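PDB 3ZQX: cellulose 1,4-beta-cellobiosidase from Clostridium thermocellum, which probably hydrolyses cellulose to release cellobiose, and is represented here by its calcium-bound family 3b carbohydrate-binding module. Local coordinates for residues 16-21 against 98-103; 42-47 against 107-112; 33-38 against 86-91; 2-7 against 24-29. The protein carries 1 engineered substitution. All blocks are in the same frame, centred on the assembly; numbering follows the deposited sequence.

Contact 1: residues 16-21 against 98-103; sequences TQEIKG and QFVIRY
Ile19 and Ile101 face each other as a hydrogen-bonded pair where strands 15-27 and 97-103 run antiparallel in one sheet of the CBM3 beta-sandwich. The backbone does the basic joining. Ile19 N gives to Ile101 O at 3.1 Å and Ile101 N returns the bond to Ile19 O; Gly21 and Phe99 repeat the exchange, with Lys20 and Val100 as the non-hydrogen-bonded pair between them. Where direct pairing stops, a single water takes over: it donates to Gln17 O at 2.7 Å and accepts from Tyr103 N.

Apolar packing fills the face shared by Ile19, Ile101 and Phe99. The two isoleucines lie side by side, CB to CB 4.0 Å, and Tyr42 packs against both. Phe99 has CG between its backbone N and carbonyl carbon (chi1 73°), and its ring lies against Gly21 of the facing strand. Gly21 N sits over one ring face toward the rim, while Phe99 CE1 comes within 3.2 Å of Gly21 C. Ile19 CG2 reaches the ring obliquely at CE2.

Charge belongs to the other face. Glu18 stretches past Val100 CG1 to lie beside Arg102, whose NH1 also bonds to Tyr57 OH. The salt bridge is nearly flat, the carboxylate and guanidinium planes 13° apart, and Arg102 NH1 meets Glu18 OE2 at 2.9 Å.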
loop_
_atom_site.group_PDB
_atom_site.type_symbol
_atom_site.label_atom_id
_atom_site.label_comp_id
_atom_site.label_asym_id
_atom_site.label_seq_id
_atom_site.Cartn_x
_atom_site.Cartn_y
_atom_site.Cartn_z
ATOM N N THR A 16 -11.697 13.726 -1.604
ATOM C CA THR A 16 -11.727 13.354 -0.198
ATOM C C THR A 16 -10.454 13.809 0.478
ATOM O O THR A 16 -9.404 13.881 -0.159
ATOM C CB THR A 16 -11.867 11.825 -0.020
ATOM O OG1 THR A 16 -11.829 11.501 1.374
ATOM C CG2 THR A 16 -10.742 11.086 -0.728
ATOM N N GLN A 17 -10.534 14.069 1.775
ATOM C CA GLN A 17 -9.345 14.368 2.551
ATOM C C GLN A 17 -8.557 13.116 2.926
ATOM O O GLN A 17 -7.423 13.228 3.394
ATOM C CB GLN A 17 -9.721 15.142 3.806
ATOM C CG GLN A 17 -10.294 16.506 3.507
ATOM C CD GLN A 17 -11.118 17.024 4.655
ATOM O OE1 GLN A 17 -12.093 16.393 5.057
ATOM N NE2 GLN A 17 -10.710 18.152 5.222
ATOM N N GLU A 18 -9.154 11.936 2.773
ATOM C CA GLU A 18 -8.482 10.701 3.152
ATOM C C GLU A 18 -8.601 9.637 2.068
ATOM O O GLU A 18 -9.684 9.112 1.814
ATOM C CB GLU A 18 -9.082 10.161 4.454
ATOM C CG GLU A 18 -8.826 11.061 5.648
ATOM C CD GLU A 18 -9.322 10.476 6.954
ATOM O OE1 GLU A 18 -10.282 9.683 6.930
ATOM O OE2 GLU A 18 -8.743 10.808 8.006
ATOM N N ILE A 19 -7.477 9.274 1.456
ATOM C CA ILE A 19 -7.411 8.010 0.740
ATOM C C ILE A 19 -7.521 6.941 1.816
ATOM O O ILE A 19 -6.889 7.079 2.860
ATOM C CB ILE A 19 -6.079 7.860 -0.028
ATOM C CG1 ILE A 19 -5.938 8.955 -1.090
ATOM C CG2 ILE A 19 -5.958 6.471 -0.626
ATOM C CD1 ILE A 19 -4.567 9.003 -1.746
ATOM N N LYS A 20 -8.383 5.943 1.627
ATOM C CA LYS A 20 -8.570 4.939 2.664
ATOM C C LYS A 20 -8.912 3.590 2.067
ATOM O O LYS A 20 -9.861 3.475 1.288
ATOM C CB LYS A 20 -9.684 5.378 3.621
ATOM C CG LYS A 20 -9.913 4.438 4.799
ATOM C CD LYS A 20 -10.994 4.943 5.737
ATOM C CE LYS A 20 -11.210 3.986 6.895
ATOM N NZ LYS A 20 -12.259 4.465 7.825
ATOM N N GLY A 21 -8.225 2.553 2.524
ATOM C CA GLY A 21 -8.480 1.206 2.071
ATOM C C GLY A 21 -7.756 0.234 2.966
ATOM O O GLY A 21 -7.401 0.575 4.100
ATOM N N GLN A 98 -4.795 -1.658 7.498
ATOM C CA GLN A 98 -5.626 -0.511 7.179
ATOM C C GLN A 98 -4.713 0.634 6.794
ATOM O O GLN A 98 -3.618 0.784 7.351
ATOM C CB GLN A 98 -6.494 -0.136 8.372
ATOM C CG GLN A 98 -7.503 -1.213 8.697
ATOM C CD GLN A 98 -8.469 -0.841 9.796
ATOM O OE1 GLN A 98 -8.562 0.320 10.212
ATOM N NE2 GLN A 98 -9.212 -1.829 10.267
ATOM N N PHE A 99 -5.144 1.441 5.831
ATOM C CA PHE A 99 -4.366 2.621 5.501
ATOM C C PHE A 99 -5.226 3.826 5.236
ATOM O O PHE A 99 -6.290 3.725 4.607
ATOM C CB PHE A 99 -3.381 2.377 4.333
ATOM C CG PHE A 99 -4.014 2.262 2.962
ATOM C CD1 PHE A 99 -4.579 1.069 2.527
ATOM C CD2 PHE A 99 -3.975 3.340 2.081
ATOM C CE1 PHE A 99 -5.128 0.970 1.259
ATOM C CE2 PHE A 99 -4.510 3.238 0.811
ATOM C CZ PHE A 99 -5.087 2.056 0.400
ATOM N N VAL A 100 -4.738 4.961 5.729
ATOM C CA VAL A 100 -5.245 6.280 5.401
ATOM C C VAL A 100 -4.056 7.127 4.967
ATOM O O VAL A 100 -2.982 7.075 5.598
ATOM C CB VAL A 100 -5.912 6.931 6.624
ATOM C CG1 VAL A 100 -6.046 8.441 6.446
ATOM C CG2 VAL A 100 -7.269 6.289 6.887
ATOM N N ILE A 101 -4.238 7.886 3.888
ATOM C CA ILE A 101 -3.265 8.892 3.482
ATOM C C ILE A 101 -3.968 10.236 3.503
ATOM O O ILE A 101 -5.008 10.423 2.851
ATOM C CB ILE A 101 -2.722 8.648 2.058
ATOM C CG1 ILE A 101 -2.087 7.262 1.938
ATOM C CG2 ILE A 101 -1.728 9.742 1.673
ATOM C CD1 ILE A 101 -1.936 6.793 0.511
ATOM N N ARG A 102 -3.430 11.171 4.271
ATOM C CA ARG A 102 -4.033 12.488 4.391
ATOM C C ARG A 102 -2.957 13.553 4.402
ATOM O O ARG A 102 -1.772 13.242 4.456
ATOM C CB ARG A 102 -4.904 12.576 5.639
ATOM C CG ARG A 102 -4.179 12.438 6.940
ATOM C CD ARG A 102 -5.269 12.421 8.001
ATOM N NE ARG A 102 -4.787 12.194 9.352
ATOM C CZ ARG A 102 -5.389 11.404 10.237
ATOM N NH1 ARG A 102 -6.500 10.739 9.920
ATOM N NH2 ARG A 102 -4.871 11.274 11.443
ATOM N N TYR A 103 -3.369 14.806 4.295
ATOM C CA TYR A 103 -2.461 15.934 4.432
ATOM C C TYR A 103 -2.484 16.517 5.841
ATOM O O TYR A 103 -3.529 16.541 6.494
ATOM C CB TYR A 103 -2.848 17.026 3.449
ATOM C CG TYR A 103 -2.561 16.697 2.008
ATOM C CD1 TYR A 103 -1.290 16.861 1.490
ATOM C CD2 TYR A 103 -3.559 16.227 1.162
ATOM C CE1 TYR A 103 -1.014 16.575 0.169
ATOM C CE2 TYR A 103 -3.294 15.937 -0.165
ATOM C CZ TYR A 103 -2.020 16.110 -0.655
ATOM O OH TYR A 103 -1.715 15.844 -1.970
HETATM O O HOH W 1 -6.104 15.555 3.965
#

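Contact 2: residues 42-47 against 107-112; sequences YYFTKE and SFHDQS. With CA (calcium ion), chain B.
Glu47 OE1 is gripped three ways: by the calcium ion at 2.5 Å, by Asp110 N and by a water. The backbone bond from Asp110 N is 2.9 Å long and straight (167°), and it comes from above the carboxylate plane. Glu47 bends at chi2 (71°), which swings CD round toward the metal, and both OE1 and OE2 bind it. Thr45 gives the calcium its O and OG1, Asp110 O binds the calcium at 2.4 Å, and a second water takes another place; Asn113 and Asp114 complete the shell. The ion thus ties the two segments together and probably offsets the carboxylate charge gathered here.

The water on Glu47 OE1 also accepts from Glu47 N and lies 2.8 Å from His109 ND1, while His109 NE2 is bonded to Ile101 O. Further in, a separate water bridges the sides, accepting from Tyr42 OH at 2.6 Å and donating to Gln111 OE1. The Asp110 carboxylate turns to its own segment instead: OD1 accepts from Ser112 N in an Asx turn and from Ser112 OG at 2.7 Å. A calcium ion held by such backbone and side-chain oxygens is characteristic of family 3 carbohydrate-binding modules.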
loop_
_atom_site.group_PDB
_atom_site.type_symbol
_atom_site.label_atom_id
_atom_site.label_comp_id
_atom_site.label_asym_id
_atom_site.label_seq_id
_atom_site.Cartn_x
_atom_site.Cartn_y
_atom_site.Cartn_z
ATOM N N TYR A 42 1.837 1.990 -3.087
ATOM C CA TYR A 42 0.513 2.396 -3.541
ATOM C C TYR A 42 0.664 3.731 -4.259
ATOM O O TYR A 42 1.093 4.720 -3.660
ATOM C CB TYR A 42 -0.438 2.536 -2.334
ATOM C CG TYR A 42 -1.821 3.066 -2.685
ATOM C CD1 TYR A 42 -2.065 4.429 -2.779
ATOM C CD2 TYR A 42 -2.881 2.194 -2.929
ATOM C CE1 TYR A 42 -3.325 4.910 -3.107
ATOM C CE2 TYR A 42 -4.135 2.664 -3.265
ATOM C CZ TYR A 42 -4.361 4.020 -3.351
ATOM O OH TYR A 42 -5.624 4.455 -3.690
ATOM N N TYR A 43 0.339 3.739 -5.548
ATOM C CA TYR A 43 0.629 4.867 -6.431
ATOM C C TYR A 43 -0.514 5.862 -6.477
ATOM O O TYR A 43 -1.662 5.494 -6.728
ATOM C CB TYR A 43 0.950 4.350 -7.842
ATOM C CG TYR A 43 2.152 3.437 -7.836
ATOM C CD1 TYR A 43 3.434 3.957 -7.898
ATOM C CD2 TYR A 43 2.007 2.055 -7.693
ATOM C CE1 TYR A 43 4.547 3.131 -7.852
ATOM C CE2 TYR A 43 3.110 1.218 -7.645
ATOM C CZ TYR A 43 4.375 1.758 -7.728
ATOM O OH TYR A 43 5.455 0.911 -7.668
ATOM N N PHE A 44 -0.197 7.127 -6.210
ATOM C CA PHE A 44 -1.183 8.183 -6.282
ATOM C C PHE A 44 -0.485 9.484 -6.599
ATOM O O PHE A 44 0.684 9.669 -6.256
ATOM C CB PHE A 44 -1.978 8.287 -4.963
ATOM C CG PHE A 44 -1.216 8.904 -3.812
ATOM C CD1 PHE A 44 -0.315 8.166 -3.060
ATOM C CD2 PHE A 44 -1.428 10.233 -3.474
ATOM C CE1 PHE A 44 0.362 8.742 -1.994
ATOM C CE2 PHE A 44 -0.749 10.825 -2.410
ATOM C CZ PHE A 44 0.136 10.067 -1.657
ATOM N N THR A 45 -1.214 10.385 -7.241
ATOM C CA THR A 45 -0.682 11.694 -7.575
ATOM C C THR A 45 -1.041 12.679 -6.478
ATOM O O THR A 45 -2.198 12.762 -6.050
ATOM C CB THR A 45 -1.249 12.199 -8.903
ATOM O OG1 THR A 45 -2.668 12.043 -8.887
ATOM C CG2 THR A 45 -0.657 11.424 -10.078
ATOM N N LYS A 46 -0.044 13.423 -6.012
ATOM C CA LYS A 46 -0.297 14.408 -4.972
ATOM C C LYS A 46 -0.715 15.746 -5.561
ATOM O O LYS A 46 -0.044 16.281 -6.441
ATOM C CB LYS A 46 0.884 14.543 -4.000
ATOM C CG LYS A 46 2.187 14.959 -4.606
ATOM C CD LYS A 46 3.210 15.163 -3.502
ATOM C CE LYS A 46 4.534 15.596 -4.073
ATOM N NZ LYS A 46 5.603 15.690 -3.037
ATOM N N GLU A 47 -1.842 16.265 -5.083
ATOM C CA GLU A 47 -2.380 17.537 -5.539
ATOM C C GLU A 47 -1.880 18.744 -4.740
ATOM O O GLU A 47 -2.078 19.879 -5.163
ATOM C CB GLU A 47 -3.913 17.508 -5.493
ATOM C CG GLU A 47 -4.593 16.849 -6.689
ATOM C CD GLU A 47 -4.420 15.343 -6.739
ATOM O OE1 GLU A 47 -4.753 14.651 -5.745
ATOM O OE2 GLU A 47 -3.978 14.836 -7.792
ATOM N N SER A 107 -6.042 19.101 3.404
ATOM C CA SER A 107 -6.399 19.378 2.017
ATOM C C SER A 107 -7.072 18.177 1.366
ATOM O O SER A 107 -6.960 17.050 1.843
ATOM C CB SER A 107 -5.154 19.725 1.200
ATOM O OG SER A 107 -4.556 20.932 1.634
ATOM N N PHE A 108 -7.775 18.434 0.266
ATOM C CA PHE A 108 -8.470 17.384 -0.472
ATOM C C PHE A 108 -7.613 16.740 -1.555
ATOM O O PHE A 108 -6.995 17.431 -2.373
ATOM C CB PHE A 108 -9.731 17.940 -1.138
ATOM C CG PHE A 108 -10.850 18.230 -0.184
ATOM C CD1 PHE A 108 -10.868 19.402 0.550
ATOM C CD2 PHE A 108 -11.890 17.331 -0.024
ATOM C CE1 PHE A 108 -11.902 19.672 1.428
ATOM C CE2 PHE A 108 -12.931 17.603 0.848
ATOM C CZ PHE A 108 -12.933 18.775 1.570
ATOM N N HIS A 109 -7.607 15.413 -1.567
ATOM C CA HIS A 109 -7.116 14.652 -2.703
ATOM C C HIS A 109 -8.107 14.665 -3.854
ATOM O O HIS A 109 -9.313 14.807 -3.647
ATOM C CB HIS A 109 -7.000 13.169 -2.358
ATOM C CG HIS A 109 -6.048 12.841 -1.259
ATOM N ND1 HIS A 109 -4.688 12.751 -1.453
ATOM C CD2 HIS A 109 -6.274 12.488 0.028
ATOM C CE1 HIS A 109 -4.112 12.383 -0.322
ATOM N NE2 HIS A 109 -5.054 12.213 0.592
ATOM N N ASP A 110 -7.586 14.454 -5.059
ATOM C CA ASP A 110 -8.377 13.976 -6.191
ATOM C C ASP A 110 -7.918 12.546 -6.434
ATOM O O ASP A 110 -6.788 12.318 -6.844
ATOM C CB ASP A 110 -8.086 14.844 -7.416
ATOM C CG ASP A 110 -8.824 14.388 -8.660
ATOM O OD1 ASP A 110 -9.491 13.339 -8.643
ATOM O OD2 ASP A 110 -8.713 15.099 -9.683
ATOM N N GLN A 111 -8.776 11.575 -6.160
ATOM C CA GLN A 111 -8.383 10.182 -6.336
ATOM C C GLN A 111 -8.514 9.706 -7.774
ATOM O O GLN A 111 -7.988 8.648 -8.114
ATOM C CB GLN A 111 -9.209 9.257 -5.441
ATOM C CG GLN A 111 -9.097 9.543 -3.965
ATOM C CD GLN A 111 -9.516 8.354 -3.134
ATOM O OE1 GLN A 111 -8.697 7.487 -2.826
ATOM N NE2 GLN A 111 -10.793 8.294 -2.776
ATOM N N SER A 112 -9.198 10.475 -8.616
ATOM C CA SER A 112 -9.494 10.002 -9.971
ATOM C C SER A 112 -8.267 9.871 -10.854
ATOM O O SER A 112 -8.305 9.200 -11.841
ATOM C CB SER A 112 -10.581 10.871 -10.646
ATOM O OG SER A 112 -10.076 12.120 -10.969
HETATM CA CA CA B . -4.392 12.473 -7.019
HETATM O O HOH W 2 -6.233 6.980 -4.139
HETATM O O HOH W 3 -3.476 14.418 -3.312
HETATM O O HOH W 4 -4.799 11.719 -4.651
#

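Contact 3: residues 33-38 against 86-91; sequences YSLKDI and VKLPAG
Tyr33 and Leu88 pair through their backbones in a short two-stranded antiparallel ladder, 33-34 against 87-88, a sheet of its own, separate from the two larger sheets of the CBM3 beta-sandwich. Tyr33 N donates to Leu88 O at 3.0 Å, and Leu88 N returns an almost straight bond (177°) to Tyr33 O. A third bond, from Leu35 N to Val86 O at 2.8 Å, carries the pairing into the 3-10 turn at 35-37.

The close-packed side is built on Leu35. Its CD1 meets Val86 CG1 at 4.0 Å; its CG and CD2 lie against Leu88 CB and CD2, the latter pair 4.1 Å apart. Leu88 then passes this contact inward to Val3 and Ile25, so the little ladder is fastened to the sandwich core. The Tyr33 ring instead leads away from the facing strand, and its OH bonds to Asp2 OD1.

The Ser34 and Lys87 side has few contacts between the segments; Ser34 is buried, but Lys87 is exposed. Lys87 bends at chi2, and its NZ passes Ser34 CB to form a salt bridge with Asp85. Ser34 OG stands anti to its backbone N (chi1 174°) and accepts from Lys36 N at 3.1 Å, an ST turn, while also bonding to Asp85. Beyond it the charges pair locally: Lys36 NZ meets Asp37 OD1 on the syn side of the carboxylate, at 3.0 Å.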
loop_
_atom_site.group_PDB
_atom_site.type_symbol
_atom_site.label_atom_id
_atom_site.label_comp_id
_atom_site.label_asym_id
_atom_site.label_seq_id
_atom_site.Cartn_x
_atom_site.Cartn_y
_atom_site.Cartn_z
ATOM N N TYR A 33 9.795 -15.295 4.985
ATOM C CA TYR A 33 10.526 -14.039 4.882
ATOM C C TYR A 33 10.459 -13.254 6.174
ATOM O O TYR A 33 9.610 -13.519 7.034
ATOM C CB TYR A 33 9.925 -13.152 3.794
ATOM C CG TYR A 33 9.999 -13.711 2.404
ATOM C CD1 TYR A 33 11.216 -14.076 1.844
ATOM C CD2 TYR A 33 8.855 -13.852 1.639
ATOM C CE1 TYR A 33 11.295 -14.574 0.570
ATOM C CE2 TYR A 33 8.918 -14.346 0.352
ATOM C CZ TYR A 33 10.146 -14.699 -0.177
ATOM O OH TYR A 33 10.244 -15.182 -1.462
ATOM N N SER A 34 11.336 -12.264 6.290
ATOM C CA SER A 34 11.060 -11.131 7.153
ATOM C C SER A 34 10.454 -10.006 6.322
ATOM O O SER A 34 10.958 -9.684 5.239
ATOM C CB SER A 34 12.324 -10.609 7.814
ATOM O OG SER A 34 12.005 -9.427 8.525
ATOM N N LEU A 35 9.387 -9.404 6.831
ATOM C CA LEU A 35 8.813 -8.240 6.194
ATOM C C LEU A 35 9.805 -7.087 6.086
ATOM O O LEU A 35 9.600 -6.183 5.274
ATOM C CB LEU A 35 7.541 -7.798 6.914
ATOM C CG LEU A 35 6.330 -8.678 6.611
ATOM C CD1 LEU A 35 5.285 -8.553 7.704
ATOM C CD2 LEU A 35 5.733 -8.299 5.265
ATOM N N LYS A 36 10.882 -7.100 6.866
ATOM C CA LYS A 36 11.873 -6.039 6.742
ATOM C C LYS A 36 12.460 -5.992 5.332
ATOM O O LYS A 36 13.001 -4.961 4.919
ATOM C CB LYS A 36 12.992 -6.212 7.763
ATOM C CG LYS A 36 14.005 -7.277 7.379
ATOM C CD LYS A 36 15.051 -7.476 8.463
ATOM C CE LYS A 36 16.028 -8.581 8.081
ATOM N NZ LYS A 36 16.734 -8.270 6.804
ATOM N N ASP A 37 12.346 -7.101 4.600
ATOM C CA ASP A 37 12.898 -7.217 3.248
ATOM C C ASP A 37 11.895 -6.898 2.137
ATOM O O ASP A 37 12.238 -6.980 0.955
ATOM C CB ASP A 37 13.477 -8.615 3.042
ATOM C CG ASP A 37 14.679 -8.860 3.907
ATOM O OD1 ASP A 37 15.475 -7.915 4.103
ATOM O OD2 ASP A 37 14.832 -9.990 4.408
ATOM N N ILE A 38 10.679 -6.522 2.505
ATOM C CA ILE A 38 9.614 -6.297 1.530
ATOM C C ILE A 38 9.188 -4.831 1.494
ATOM O O ILE A 38 9.039 -4.204 2.545
ATOM C CB ILE A 38 8.418 -7.227 1.842
ATOM C CG1 ILE A 38 8.826 -8.689 1.625
ATOM C CG2 ILE A 38 7.203 -6.857 1.011
ATOM C CD1 ILE A 38 7.869 -9.707 2.194
ATOM N N VAL A 86 9.468 -8.527 11.140
ATOM C CA VAL A 86 8.287 -9.298 11.496
ATOM C C VAL A 86 8.293 -10.428 10.501
ATOM O O VAL A 86 8.327 -10.195 9.292
ATOM C CB VAL A 86 6.968 -8.502 11.370
ATOM C CG1 VAL A 86 5.772 -9.428 11.554
ATOM C CG2 VAL A 86 6.925 -7.375 12.392
ATOM N N LYS A 87 8.299 -11.650 11.006
ATOM C CA LYS A 87 8.389 -12.808 10.147
ATOM C C LYS A 87 7.037 -13.092 9.505
ATOM O O LYS A 87 5.985 -13.028 10.165
ATOM C CB LYS A 87 8.878 -14.022 10.951
ATOM C CG LYS A 87 10.084 -13.745 11.866
ATOM C CD LYS A 87 11.278 -13.175 11.112
ATOM C CE LYS A 87 12.508 -13.088 12.017
ATOM N NZ LYS A 87 13.692 -12.523 11.304
ATOM N N LEU A 88 7.085 -13.417 8.217
ATOM C CA LEU A 88 5.927 -13.757 7.402
ATOM C C LEU A 88 6.166 -15.136 6.790
ATOM O O LEU A 88 6.909 -15.262 5.806
ATOM C CB LEU A 88 5.714 -12.723 6.298
ATOM C CG LEU A 88 4.569 -13.040 5.336
ATOM C CD1 LEU A 88 3.229 -13.018 6.065
ATOM C CD2 LEU A 88 4.573 -12.082 4.157
ATOM N N PRO A 89 5.637 -16.189 7.419
ATOM C CA PRO A 89 5.954 -17.536 6.937
ATOM C C PRO A 89 5.330 -17.866 5.584
ATOM O O PRO A 89 4.318 -17.288 5.181
ATOM C CB PRO A 89 5.346 -18.432 8.018
ATOM C CG PRO A 89 4.191 -17.643 8.529
ATOM C CD PRO A 89 4.697 -16.219 8.554
ATOM N N ALA A 90 5.946 -18.820 4.901
ATOM C CA ALA A 90 5.364 -19.410 3.709
ATOM C C ALA A 90 3.946 -19.856 4.022
ATOM O O ALA A 90 3.693 -20.518 5.031
ATOM C CB ALA A 90 6.203 -20.600 3.255
ATOM N N GLY A 91 3.022 -19.474 3.149
ATOM C CA GLY A 91 1.620 -19.800 3.313
ATOM C C GLY A 91 0.861 -18.835 4.204
ATOM O O GLY A 91 -0.368 -18.904 4.278
#

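Contact 4: residues 2-7 against 24-29; sequences DVKVQY and NIVNTG
The beta hairpin of strands 3-9 and 15-27 sets Gln6 opposite Asn24 and Lys4 opposite Val26, both hydrogen-bonded pairs. Gln6 N gives to Asn24 O at 2.8 Å. Their side chains add a second link, Asn24 ND2 to Gln6 OE1 at 3.0 Å, with the donor above the glutamine carbonyl plane and the two amide planes turned 60° against each other; Asn24 ND2 also reaches Gln93 OE1.

Lys4 runs extended alongside Val26 and crosses Thr28 at about a right angle, Lys4 CE to Thr28 CG2 3.6 Å, before its NZ forms a salt bridge with Asp126. At the open end Asp2 O takes two bonds from Thr28: OG1 at 2.6 Å in the carbonyl plane, and N at 3.2 Å from above it. The face of Val3, Val5, Ile25 and Asn27 is more apolar. Val3 CG1 lies 4.0 Å from Asn27 CB, and Val5 and Ile25 both pack on Leu40 of the second sheet. With its strands at 151°, this is a twisted antiparallel hairpin of a beta-sandwich.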
loop_
_atom_site.group_PDB
_atom_site.type_symbol
_atom_site.label_atom_id
_atom_site.label_comp_id
_atom_site.label_asym_id
_atom_site.label_seq_id
_atom_site.Cartn_x
_atom_site.Cartn_y
_atom_site.Cartn_z
ATOM N N ASP A 2 5.164 -16.386 -4.886
ATOM C CA ASP A 2 5.896 -15.499 -3.996
ATOM C C ASP A 2 4.852 -14.632 -3.279
ATOM O O ASP A 2 3.655 -14.938 -3.293
ATOM C CB ASP A 2 6.909 -14.657 -4.784
ATOM C CG ASP A 2 8.113 -14.252 -3.949
ATOM O OD1 ASP A 2 8.007 -14.264 -2.705
ATOM O OD2 ASP A 2 9.165 -13.917 -4.533
ATOM N N VAL A 3 5.283 -13.579 -2.606
ATOM C CA VAL A 3 4.330 -12.690 -1.964
ATOM C C VAL A 3 3.456 -11.931 -2.973
ATOM O O VAL A 3 3.895 -11.599 -4.080
ATOM C CB VAL A 3 5.041 -11.703 -1.011
ATOM C CG1 VAL A 3 5.421 -12.400 0.297
ATOM C CG2 VAL A 3 6.270 -11.087 -1.687
ATOM N N LYS A 4 2.213 -11.677 -2.580
ATOM C CA LYS A 4 1.272 -10.893 -3.376
ATOM C C LYS A 4 0.508 -9.932 -2.472
ATOM O O LYS A 4 0.533 -10.073 -1.246
ATOM C CB LYS A 4 0.279 -11.800 -4.109
ATOM C CG LYS A 4 -0.676 -12.556 -3.190
ATOM C CD LYS A 4 -1.645 -13.428 -3.978
ATOM C CE LYS A 4 -2.616 -14.139 -3.052
ATOM N NZ LYS A 4 -3.570 -15.035 -3.781
ATOM N N VAL A 5 -0.178 -8.964 -3.082
ATOM C CA VAL A 5 -1.013 -8.014 -2.362
ATOM C C VAL A 5 -2.459 -8.177 -2.746
ATOM O O VAL A 5 -2.787 -8.280 -3.932
ATOM C CB VAL A 5 -0.629 -6.551 -2.691
ATOM C CG1 VAL A 5 -1.589 -5.574 -2.018
ATOM C CG2 VAL A 5 0.801 -6.273 -2.285
ATOM N N GLN A 6 -3.314 -8.166 -1.730
ATOM C CA GLN A 6 -4.742 -7.963 -1.920
ATOM C C GLN A 6 -5.108 -6.574 -1.424
ATOM O O GLN A 6 -4.466 -6.029 -0.517
ATOM C CB GLN A 6 -5.552 -8.993 -1.149
ATOM C CG GLN A 6 -5.126 -10.405 -1.426
ATOM C CD GLN A 6 -6.058 -11.396 -0.793
ATOM O OE1 GLN A 6 -6.401 -11.281 0.387
ATOM N NE2 GLN A 6 -6.507 -12.365 -1.582
ATOM N N TYR A 7 -6.136 -5.995 -2.035
ATOM C CA TYR A 7 -6.571 -4.636 -1.758
ATOM C C TYR A 7 -8.078 -4.583 -1.689
ATOM O O TYR A 7 -8.773 -5.366 -2.336
ATOM C CB TYR A 7 -6.099 -3.737 -2.899
ATOM C CG TYR A 7 -6.762 -2.383 -3.107
ATOM C CD1 TYR A 7 -6.341 -1.260 -2.413
ATOM C CD2 TYR A 7 -7.755 -2.214 -4.068
ATOM C CE1 TYR A 7 -6.909 -0.013 -2.644
ATOM C CE2 TYR A 7 -8.330 -0.973 -4.301
ATOM C CZ TYR A 7 -7.896 0.128 -3.598
ATOM O OH TYR A 7 -8.473 1.356 -3.857
ATOM N N ASN A 24 -3.519 -6.543 2.149
ATOM C CA ASN A 24 -3.172 -7.792 2.807
ATOM C C ASN A 24 -2.018 -8.374 2.020
ATOM O O ASN A 24 -2.153 -8.562 0.812
ATOM C CB ASN A 24 -4.384 -8.729 2.779
ATOM C CG ASN A 24 -4.127 -10.058 3.449
ATOM O OD1 ASN A 24 -3.320 -10.159 4.378
ATOM N ND2 ASN A 24 -4.816 -11.097 2.976
ATOM N N ILE A 25 -0.904 -8.684 2.681
ATOM C CA ILE A 25 0.226 -9.295 1.996
ATOM C C ILE A 25 0.207 -10.785 2.283
ATOM O O ILE A 25 0.248 -11.200 3.438
ATOM C CB ILE A 25 1.570 -8.679 2.425
ATOM C CG1 ILE A 25 1.609 -7.194 2.047
ATOM C CG2 ILE A 25 2.727 -9.439 1.777
ATOM C CD1 ILE A 25 2.789 -6.450 2.627
ATOM N N VAL A 26 0.126 -11.583 1.222
ATOM C CA VAL A 26 -0.022 -13.030 1.348
ATOM C C VAL A 26 1.219 -13.699 0.787
ATOM O O VAL A 26 1.627 -13.397 -0.334
ATOM C CB VAL A 26 -1.264 -13.521 0.578
ATOM C CG1 VAL A 26 -1.427 -15.019 0.749
ATOM C CG2 VAL A 26 -2.521 -12.789 1.052
ATOM N N ASN A 27 1.835 -14.595 1.559
ATOM C CA ASN A 27 3.013 -15.286 1.074
ATOM C C ASN A 27 2.547 -16.608 0.497
ATOM O O ASN A 27 2.322 -17.576 1.226
ATOM C CB ASN A 27 3.956 -15.517 2.254
ATOM C CG ASN A 27 5.281 -16.073 1.826
ATOM O OD1 ASN A 27 5.441 -16.507 0.688
ATOM N ND2 ASN A 27 6.253 -16.058 2.732
ATOM N N THR A 28 2.516 -16.676 -0.831
ATOM C CA THR A 28 1.987 -17.844 -1.527
ATOM C C THR A 28 3.089 -18.807 -1.922
ATOM O O THR A 28 2.813 -19.868 -2.479
ATOM C CB THR A 28 1.206 -17.471 -2.814
ATOM O OG1 THR A 28 2.111 -16.968 -3.805
ATOM C CG2 THR A 28 0.127 -16.445 -2.525
ATOM N N GLY A 29 4.334 -18.437 -1.630
ATOM C CA GLY A 29 5.479 -19.246 -2.003
ATOM C C GLY A 29 5.912 -20.189 -0.902
ATOM O O GLY A 29 5.222 -20.352 0.109
#

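Contacts 1 and 4 both use strand 15-27, at different points along it: one pairs it with 97-103, the other with 3-9, in the same sheet. Both turn a mainly apolar face into the sandwich and keep a polar or charged one outside, and they touch where Phe99 meets Tyr7. Contact 2 adjoins contact 1, with Thr16 O close to His109 N, but no strand ladder joins its segments; a metal, waters and one backbone-to-carboxylate bond do. Contact 3 lies across the chain's centre, about 25 Å from contact 1 between centres, and adjoins contact 4. It is the smallest of the three ladders, with an exposed lysine. All four are only partly buried.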